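Local coordinates for type III effector Xcv3220-like C-terminal domain-containing protein (Xanthomonas campestris pv. vesicatoria, PDB 4FC9), which probably acts inside plant host cells as the all-helical C-terminal domain of the secreted type III effector XopL, likely an E3 ubiquitin ligase, at residues D50-P55 against P61-G66; T73-V78 against V152-K157; N54-G59 against A156-M161. One frame throughout, in Å; residues are numbered along the deposited sequence.

Contact 1 of 3, residues D50-P55 against P61-G66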
loop_
_atom_site.group_PDB
_atom_site.type_symbol
_atom_site.label_atom_id
_atom_site.label_comp_id
_atom_site.label_asym_id
_atom_site.label_seq_id
_atom_site.Cartn_x
_atom_site.Cartn_y
_atom_site.Cartn_z
ATOM N N ASP A 50 13.538 9.245 4.435
ATOM C CA ASP A 50 14.838 9.903 4.368
ATOM C C ASP A 50 14.692 11.424 4.414
ATOM O O ASP A 50 15.236 12.084 5.301
ATOM C CB ASP A 50 15.572 9.503 3.084
ATOM C CG ASP A 50 16.917 8.880 3.346
ATOM O OD1 ASP A 50 17.879 9.631 3.606
ATOM O OD2 ASP A 50 17.015 7.639 3.271
ATOM N N GLU A 51 13.952 11.975 3.457
ATOM C CA GLU A 51 13.841 13.420 3.305
ATOM C C GLU A 51 12.877 14.050 4.298
ATOM O O GLU A 51 12.888 15.262 4.491
ATOM C CB GLU A 51 13.386 13.757 1.891
ATOM C CG GLU A 51 14.162 13.036 0.815
ATOM C CD GLU A 51 15.581 13.531 0.691
ATOM O OE1 GLU A 51 15.809 14.737 0.919
ATOM O OE2 GLU A 51 16.471 12.711 0.369
ATOM N N GLU A 52 12.039 13.220 4.910
ATOM C CA GLU A 52 10.993 13.680 5.818
ATOM C C GLU A 52 10.081 14.694 5.135
ATOM O O GLU A 52 9.723 15.726 5.701
ATOM C CB GLU A 52 11.593 14.216 7.119
ATOM C CG GLU A 52 12.308 13.136 7.910
ATOM C CD GLU A 52 12.976 13.656 9.160
ATOM O OE1 GLU A 52 13.992 14.376 9.043
ATOM O OE2 GLU A 52 12.493 13.336 10.261
ATOM N N ARG A 53 9.711 14.366 3.903
ATOM C CA ARG A 53 8.848 15.205 3.085
ATOM C C ARG A 53 7.633 14.431 2.568
ATOM O O ARG A 53 7.621 13.200 2.550
ATOM C CB ARG A 53 9.647 15.823 1.930
ATOM C CG ARG A 53 10.690 16.832 2.398
ATOM C CD ARG A 53 11.692 17.179 1.312
ATOM N NE ARG A 53 11.086 17.893 0.190
ATOM C CZ ARG A 53 11.780 18.471 -0.788
ATOM N NH1 ARG A 53 13.104 18.426 -0.783
ATOM N NH2 ARG A 53 11.150 19.098 -1.771
ATOM N N ASN A 54 6.620 15.182 2.153
ATOM C CA ASN A 54 5.313 14.667 1.775
ATOM C C ASN A 54 5.173 14.630 0.249
ATOM O O ASN A 54 4.947 15.665 -0.377
ATOM C CB ASN A 54 4.251 15.597 2.380
ATOM C CG ASN A 54 2.833 15.075 2.230
ATOM O OD1 ASN A 54 2.562 14.153 1.463
ATOM N ND2 ASN A 54 1.914 15.686 2.964
ATOM N N PRO A 55 5.294 13.434 -0.356
ATOM C CA PRO A 55 5.239 13.311 -1.818
ATOM C C PRO A 55 3.839 13.498 -2.394
ATOM O O PRO A 55 3.667 13.450 -3.612
ATOM C CB PRO A 55 5.710 11.873 -2.060
ATOM C CG PRO A 55 5.323 11.145 -0.827
ATOM C CD PRO A 55 5.524 12.132 0.293
ATOM N N PRO A 61 6.409 19.228 0.368
ATOM C CA PRO A 61 6.739 19.993 1.571
ATOM C C PRO A 61 7.070 19.074 2.740
ATOM O O PRO A 61 6.677 17.907 2.739
ATOM C CB PRO A 61 5.442 20.753 1.854
ATOM C CG PRO A 61 4.385 19.863 1.327
ATOM C CD PRO A 61 4.966 19.272 0.076
ATOM N N SER A 62 7.793 19.596 3.724
ATOM C CA SER A 62 8.075 18.841 4.936
ATOM C C SER A 62 6.773 18.484 5.635
ATOM O O SER A 62 5.782 19.190 5.488
ATOM C CB SER A 62 8.953 19.673 5.872
ATOM O OG SER A 62 9.218 18.978 7.077
ATOM N N TYR A 63 6.769 17.390 6.393
ATOM C CA TYR A 63 5.633 17.087 7.257
ATOM C C TYR A 63 5.996 17.317 8.717
ATOM O O TYR A 63 5.180 17.122 9.608
ATOM C CB TYR A 63 5.103 15.663 7.042
ATOM C CG TYR A 63 6.104 14.546 7.250
ATOM C CD1 TYR A 63 6.440 14.105 8.524
ATOM C CD2 TYR A 63 6.695 13.913 6.165
ATOM C CE1 TYR A 63 7.349 13.077 8.709
ATOM C CE2 TYR A 63 7.593 12.885 6.341
ATOM C CZ TYR A 63 7.920 12.472 7.613
ATOM O OH TYR A 63 8.817 11.446 7.779
ATOM N N LEU A 64 7.228 17.742 8.952
ATOM C CA LEU A 64 7.711 17.947 10.307
ATOM C C LEU A 64 7.127 19.207 10.926
ATOM O O LEU A 64 7.105 20.253 10.290
ATOM C CB LEU A 64 9.238 18.039 10.309
ATOM C CG LEU A 64 9.979 16.799 9.807
ATOM C CD1 LEU A 64 11.476 17.049 9.795
ATOM C CD2 LEU A 64 9.640 15.584 10.657
ATOM N N PRO A 65 6.645 19.101 12.173
ATOM C CA PRO A 65 6.284 20.283 12.954
ATOM C C PRO A 65 7.449 21.261 12.949
ATOM O O PRO A 65 8.580 20.855 13.211
ATOM C CB PRO A 65 6.097 19.722 14.358
ATOM C CG PRO A 65 5.676 18.327 14.142
ATOM C CD PRO A 65 6.381 17.852 12.906
ATOM N N GLY A 66 7.183 22.519 12.626
ATOM C CA GLY A 66 8.237 23.510 12.547
ATOM C C GLY A 66 8.640 23.843 11.124
ATOM O O GLY A 66 9.137 24.931 10.861
HETATM O O HOH W 1 11.479 17.749 6.160
HETATM O O HOH W 2 10.507 11.364 9.954
HETATM O O HOH W 3 3.103 17.737 4.831
#
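P61 meets N54 through its carbonyl: N54 N donates to P61 O over 2.8 Å, with an N-H...O angle of 154° and the donor somewhat out of the carbonyl plane. The same oxygen sits 3.5 Å from R53 CA, a CA-H...O contact, and 3.4 Å from N54 CB, so one acceptor faces two consecutive residues. R53 turns away beyond CB; its guanidinium instead bonds the carbonyls of A60 and G59, between the two segments. The nearest CA atoms are those of S62 and R53, 4.2 Å apart. This is a single beta bridge and not a strand pair, closing a loop between helix 32-49 and helix 79-88 of the XopL C-terminal domain. S62 OG accepts from L64 N, an ST turn, and a water joins that hydroxyl to E52 O; another water accepts from N54 ND2 and donates to S62 O. Y63 adds a weak backbone bond, its N to E52 O at 3.5 Å. Its ring lies across the peptide that follows E52: Y63 CE2 is 3.3 Å from E52 C, E52 O stands over one face, and N54 N lies at the edge near the ring plane. A chi1 of 58°, which sets CG between backbone N and carbonyl carbon, folds the ring back over this peptide. The phenol bonds V48 O on helix 32-49 and accepts a hydrogen bond from a water that also donates to E52 OE2. The E52 carboxylate, whose plane is 84° from that of the ring, reaches L64 as well, OE2 lying 3.7 Å from CD2 and OE1 the same distance from CD1, so both leucine methyls rest against the carboxylate end.

Contact 2 of 3, residues T73-V78 against V152-K157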
loop_
_atom_site.group_PDB
_atom_site.type_symbol
_atom_site.label_atom_id
_atom_site.label_comp_id
_atom_site.label_asym_id
_atom_site.label_seq_id
_atom_site.Cartn_x
_atom_site.Cartn_y
_atom_site.Cartn_z
ATOM N N THR A 73 -1.871 19.582 8.543
ATOM C CA THR A 73 -1.389 18.751 9.636
ATOM C C THR A 73 -2.092 17.396 9.705
ATOM O O THR A 73 -1.744 16.566 10.535
ATOM C CB THR A 73 -1.552 19.464 10.989
ATOM O OG1 THR A 73 -2.942 19.654 11.273
ATOM C CG2 THR A 73 -0.846 20.814 10.976
ATOM N N THR A 74 -3.075 17.178 8.832
ATOM C CA THR A 74 -3.844 15.935 8.834
ATOM C C THR A 74 -4.060 15.366 7.436
ATOM O O THR A 74 -3.912 16.069 6.435
ATOM C CB THR A 74 -5.242 16.110 9.475
ATOM O OG1 THR A 74 -5.987 17.090 8.745
ATOM C CG2 THR A 74 -5.131 16.535 10.930
ATOM N N PHE A 75 -4.432 14.088 7.385
ATOM C CA PHE A 75 -4.726 13.412 6.126
ATOM C C PHE A 75 -5.818 14.116 5.334
ATOM O O PHE A 75 -5.725 14.250 4.118
ATOM C CB PHE A 75 -5.144 11.957 6.385
ATOM C CG PHE A 75 -4.018 10.972 6.257
ATOM C CD1 PHE A 75 -2.817 11.177 6.923
ATOM C CD2 PHE A 75 -4.159 9.833 5.476
ATOM C CE1 PHE A 75 -1.776 10.277 6.807
ATOM C CE2 PHE A 75 -3.120 8.920 5.357
ATOM C CZ PHE A 75 -1.926 9.144 6.027
ATOM N N GLY A 76 -6.854 14.564 6.031
ATOM C CA GLY A 76 -8.000 15.159 5.377
ATOM C C GLY A 76 -7.670 16.448 4.655
ATOM O O GLY A 76 -8.399 16.864 3.760
ATOM N N GLN A 77 -6.573 17.083 5.056
ATOM C CA GLN A 77 -6.145 18.353 4.469
ATOM C C GLN A 77 -5.275 18.151 3.232
ATOM O O GLN A 77 -4.898 19.112 2.564
ATOM C CB GLN A 77 -5.411 19.200 5.509
ATOM C CG GLN A 77 -6.324 19.755 6.590
ATOM C CD GLN A 77 -5.557 20.307 7.770
ATOM O OE1 GLN A 77 -4.626 19.677 8.266
ATOM N NE2 GLN A 77 -5.938 21.493 8.221
ATOM N N VAL A 78 -4.963 16.894 2.933
ATOM C CA VAL A 78 -4.255 16.554 1.706
ATOM C C VAL A 78 -5.214 15.802 0.785
ATOM O O VAL A 78 -5.641 14.694 1.101
ATOM C CB VAL A 78 -3.004 15.695 1.990
ATOM C CG1 VAL A 78 -2.294 15.340 0.701
ATOM C CG2 VAL A 78 -2.061 16.427 2.926
ATOM N N VAL A 152 5.883 9.951 9.779
ATOM C CA VAL A 152 6.623 8.943 9.022
ATOM C C VAL A 152 5.833 7.643 8.816
ATOM O O VAL A 152 5.819 7.093 7.718
ATOM C CB VAL A 152 8.029 8.669 9.626
ATOM C CG1 VAL A 152 7.929 8.101 11.031
ATOM C CG2 VAL A 152 8.830 7.741 8.721
ATOM N N ALA A 153 5.145 7.189 9.859
ATOM C CA ALA A 153 4.405 5.928 9.812
ATOM C C ALA A 153 3.127 6.038 8.991
ATOM O O ALA A 153 2.808 5.149 8.206
ATOM C CB ALA A 153 4.081 5.464 11.212
ATOM N N THR A 154 2.386 7.123 9.177
ATOM C CA THR A 154 1.132 7.286 8.459
ATOM C C THR A 154 1.397 7.534 6.983
ATOM O O THR A 154 0.717 6.978 6.123
ATOM C CB THR A 154 0.243 8.402 9.061
ATOM O OG1 THR A 154 0.861 9.680 8.875
ATOM C CG2 THR A 154 0.003 8.160 10.543
ATOM N N LEU A 155 2.404 8.346 6.684
ATOM C CA LEU A 155 2.741 8.605 5.294
ATOM C C LEU A 155 3.373 7.392 4.609
ATOM O O LEU A 155 3.160 7.167 3.420
ATOM C CB LEU A 155 3.647 9.824 5.175
ATOM C CG LEU A 155 2.900 11.140 5.343
ATOM C CD1 LEU A 155 3.872 12.291 5.316
ATOM C CD2 LEU A 155 1.857 11.290 4.246
ATOM N N ALA A 156 4.143 6.610 5.358
ATOM C CA ALA A 156 4.707 5.393 4.798
ATOM C C ALA A 156 3.579 4.443 4.412
ATOM O O ALA A 156 3.641 3.794 3.373
ATOM C CB ALA A 156 5.653 4.730 5.776
ATOM N N LYS A 157 2.535 4.377 5.236
ATOM C CA LYS A 157 1.391 3.542 4.897
ATOM C C LYS A 157 0.681 4.065 3.652
ATOM O O LYS A 157 0.219 3.286 2.824
ATOM C CB LYS A 157 0.410 3.408 6.066
ATOM C CG LYS A 157 -0.807 2.536 5.746
ATOM C CD LYS A 157 -0.430 1.091 5.434
ATOM C CE LYS A 157 0.080 0.378 6.670
ATOM N NZ LYS A 157 0.290 -1.077 6.428
#
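Q77 OE1, gripped by three donors, ties up the turn from which F75 reaches T154. T73 N donates over 2.8 Å to Q77 OE1 in a nearly straight bond, N-H...O 173°, though tilted 34° from the carbonyl plane. T74 N approaches the same oxygen of Q77 at 3.0 Å in the carbonyl plane, and T74 OG1 donates from above that plane. Three donors arriving from different directions should fix the rotation of the amide and hold the backbone at T73 and T74 close to it. Behind them runs a short 3-10 segment, 75-77, supported by Q77 N to T74 O and V78 N to F75 O; V78 then takes the N-cap position of helix 79-88. The contact thus joins the lead-in to one helix with the first turns of another, helix 152-171, inside the all-helical XopL C-terminal domain. F75 alone spans the gap from the first segment, the nearest CA atoms, F75 and T154, being 8.8 Å apart. Its chi1 of -96° lies off a staggered value, and the ring comes in edge first. F75 CE1 is 3.4 Å from T154 OG1 and 3.6 Å from T154 CB, while F75 CZ lies 3.4 Å from T154 O. T154 OG1 and L155 N are both near the ring plane, so ring hydrogens, not the pi face, are turned to the helix. The hydroxyl has its own polar partner, P149 O, and T154 N bonds D151 OD1, which together fix the threonine at the start of the helix. L155 adds a slighter contact, its N 4.5 Å from F75 CZ. L81 and L85 of helix 79-88 also pack on F75, and L81 touches L155 too.

Contact 3 of 3, residues N54-G59 against A156-M161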
loop_
_atom_site.group_PDB
_atom_site.type_symbol
_atom_site.label_atom_id
_atom_site.label_comp_id
_atom_site.label_asym_id
_atom_site.label_seq_id
_atom_site.Cartn_x
_atom_site.Cartn_y
_atom_site.Cartn_z
ATOM N N ASN A 54 6.620 15.182 2.153
ATOM C CA ASN A 54 5.313 14.667 1.775
ATOM C C ASN A 54 5.173 14.630 0.249
ATOM O O ASN A 54 4.947 15.665 -0.377
ATOM C CB ASN A 54 4.251 15.597 2.380
ATOM C CG ASN A 54 2.833 15.075 2.230
ATOM O OD1 ASN A 54 2.562 14.153 1.463
ATOM N ND2 ASN A 54 1.914 15.686 2.964
ATOM N N PRO A 55 5.294 13.434 -0.356
ATOM C CA PRO A 55 5.239 13.311 -1.818
ATOM C C PRO A 55 3.839 13.498 -2.394
ATOM O O PRO A 55 3.667 13.450 -3.612
ATOM C CB PRO A 55 5.710 11.873 -2.060
ATOM C CG PRO A 55 5.323 11.145 -0.827
ATOM C CD PRO A 55 5.524 12.132 0.293
ATOM N N PHE A 56 2.856 13.710 -1.530
ATOM C CA PHE A 56 1.473 13.812 -1.970
ATOM C C PHE A 56 1.056 15.250 -2.225
ATOM O O PHE A 56 -0.032 15.504 -2.736
ATOM C CB PHE A 56 0.541 13.133 -0.963
ATOM C CG PHE A 56 0.765 11.649 -0.851
ATOM C CD1 PHE A 56 0.271 10.787 -1.813
ATOM C CD2 PHE A 56 1.489 11.119 0.204
ATOM C CE1 PHE A 56 0.487 9.417 -1.721
ATOM C CE2 PHE A 56 1.709 9.753 0.305
ATOM C CZ PHE A 56 1.207 8.898 -0.658
ATOM N N LEU A 57 1.930 16.188 -1.879
ATOM C CA LEU A 57 1.666 17.595 -2.138
ATOM C C LEU A 57 2.714 18.182 -3.066
ATOM O O LEU A 57 3.889 17.825 -2.997
ATOM C CB LEU A 57 1.611 18.394 -0.834
ATOM C CG LEU A 57 0.404 18.173 0.079
ATOM C CD1 LEU A 57 0.623 18.859 1.410
ATOM C CD2 LEU A 57 -0.871 18.671 -0.580
ATOM N N GLU A 58 2.266 19.081 -3.937
ATOM C CA GLU A 58 3.132 19.810 -4.848
ATOM C C GLU A 58 4.352 20.381 -4.130
ATOM O O GLU A 58 4.231 21.046 -3.104
ATOM C CB GLU A 58 2.336 20.936 -5.507
ATOM C CG GLU A 58 3.080 21.671 -6.597
ATOM C CD GLU A 58 2.259 22.785 -7.211
ATOM O OE1 GLU A 58 1.193 23.119 -6.654
ATOM O OE2 GLU A 58 2.678 23.327 -8.250
ATOM N N GLY A 59 5.533 20.090 -4.666
ATOM C CA GLY A 59 6.779 20.569 -4.095
ATOM C C GLY A 59 7.331 19.712 -2.975
ATOM O O GLY A 59 8.399 19.999 -2.445
ATOM N N ALA A 156 4.143 6.610 5.358
ATOM C CA ALA A 156 4.707 5.393 4.798
ATOM C C ALA A 156 3.579 4.443 4.412
ATOM O O ALA A 156 3.641 3.794 3.373
ATOM C CB ALA A 156 5.653 4.730 5.776
ATOM N N LYS A 157 2.535 4.377 5.236
ATOM C CA LYS A 157 1.391 3.542 4.897
ATOM C C LYS A 157 0.681 4.065 3.652
ATOM O O LYS A 157 0.219 3.286 2.824
ATOM C CB LYS A 157 0.410 3.408 6.066
ATOM C CG LYS A 157 -0.807 2.536 5.746
ATOM C CD LYS A 157 -0.430 1.091 5.434
ATOM C CE LYS A 157 0.080 0.378 6.670
ATOM N NZ LYS A 157 0.290 -1.077 6.428
ATOM N N ALA A 158 0.605 5.385 3.513
ATOM C CA ALA A 158 -0.037 5.972 2.344
ATOM C C ALA A 158 0.726 5.634 1.071
ATOM O O ALA A 158 0.125 5.394 0.027
ATOM C CB ALA A 158 -0.178 7.473 2.504
ATOM N N VAL A 159 2.051 5.608 1.158
ATOM C CA VAL A 159 2.883 5.214 0.021
ATOM C C VAL A 159 2.661 3.742 -0.308
ATOM O O VAL A 159 2.587 3.365 -1.479
ATOM C CB VAL A 159 4.383 5.482 0.282
ATOM C CG1 VAL A 159 5.229 4.928 -0.857
ATOM C CG2 VAL A 159 4.643 6.968 0.459
ATOM N N GLN A 160 2.539 2.916 0.730
ATOM C CA GLN A 160 2.205 1.503 0.555
ATOM C C GLN A 160 0.936 1.355 -0.253
ATOM O O GLN A 160 0.872 0.546 -1.177
ATOM C CB GLN A 160 1.996 0.805 1.899
ATOM C CG GLN A 160 3.248 0.261 2.526
ATOM C CD GLN A 160 2.956 -0.873 3.481
ATOM O OE1 GLN A 160 2.116 -0.747 4.365
ATOM N NE2 GLN A 160 3.637 -1.994 3.300
HETATM N N MSE A 161 -0.078 2.132 0.109
HETATM C CA MSE A 161 -1.346 2.051 -0.584
HETATM C C MSE A 161 -1.239 2.582 -2.002
HETATM O O MSE A 161 -1.935 2.102 -2.901
HETATM C CB MSE A 161 -2.456 2.783 0.161
HETATM C CG MSE A 161 -3.805 2.447 -0.451
HETATM SE SE MSE A 161 -5.297 3.357 0.269
HETATM C CE MSE A 161 -6.556 3.000 -1.190
#
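F56 packs the CE2-CZ end of its ring on A158 and V159 of helix 152-171; it is the third residue of a type I beta turn running from N54 to L57. CE2 of F56 is 3.7 Å from A158 CB, and the same CE2 lies 4.0 Å from V159 CG2, so one ring corner touches both neighbouring side chains of the helix. The adjacent corner, F56 CZ, approaches the backbone: V159 N lies at the ring edge near its plane, 3.9 Å away, and A158 O is 3.7 Å from CZ. P55 makes a looser apolar contact, its CG 4.4 Å from V159 CG2. That methyl can serve both because it stands beside the V159 backbone N, on the side facing the turn. Further out, M44 of helix 32-49 and L81 and M84 of helix 79-88 also pack on F56, placing the ring where three helices of this bilobal, all-helical domain converge. In the turn that presents it, an Asx turn adds to the weak backbone closure from L57 N to N54 O, 3.4 Å. N54 CG points anti to the backbone N, chi1 -172°, which carries the amide oxygen back over the turn: F56 N donates to N54 OD1 at 3.0 Å, arriving 38° out of the carbonyl plane.

Contacts 2 and 3 are buried and end on the same helix, 152-171, one on its first turns and the other just beyond, with centres 8 Å apart. Contact 1 lies farther from the chain centre, is only partly buried, and closes one loop upon itself. Its chemistry follows: backbone bonds and bridging waters join Y63 and E52 packing there, whereas each deeper contact rests on a phenylalanine ring meeting the helix, with polar bonds kept within each segment or made to neighbours. Contacts 1 and 3 share N54 and P55, N54 touching P61 and P55 touching V159. L155 connects the set, its CD1 3.4 Å from Y63 CD2, while V78 of contact 2 packs on F56 and L57.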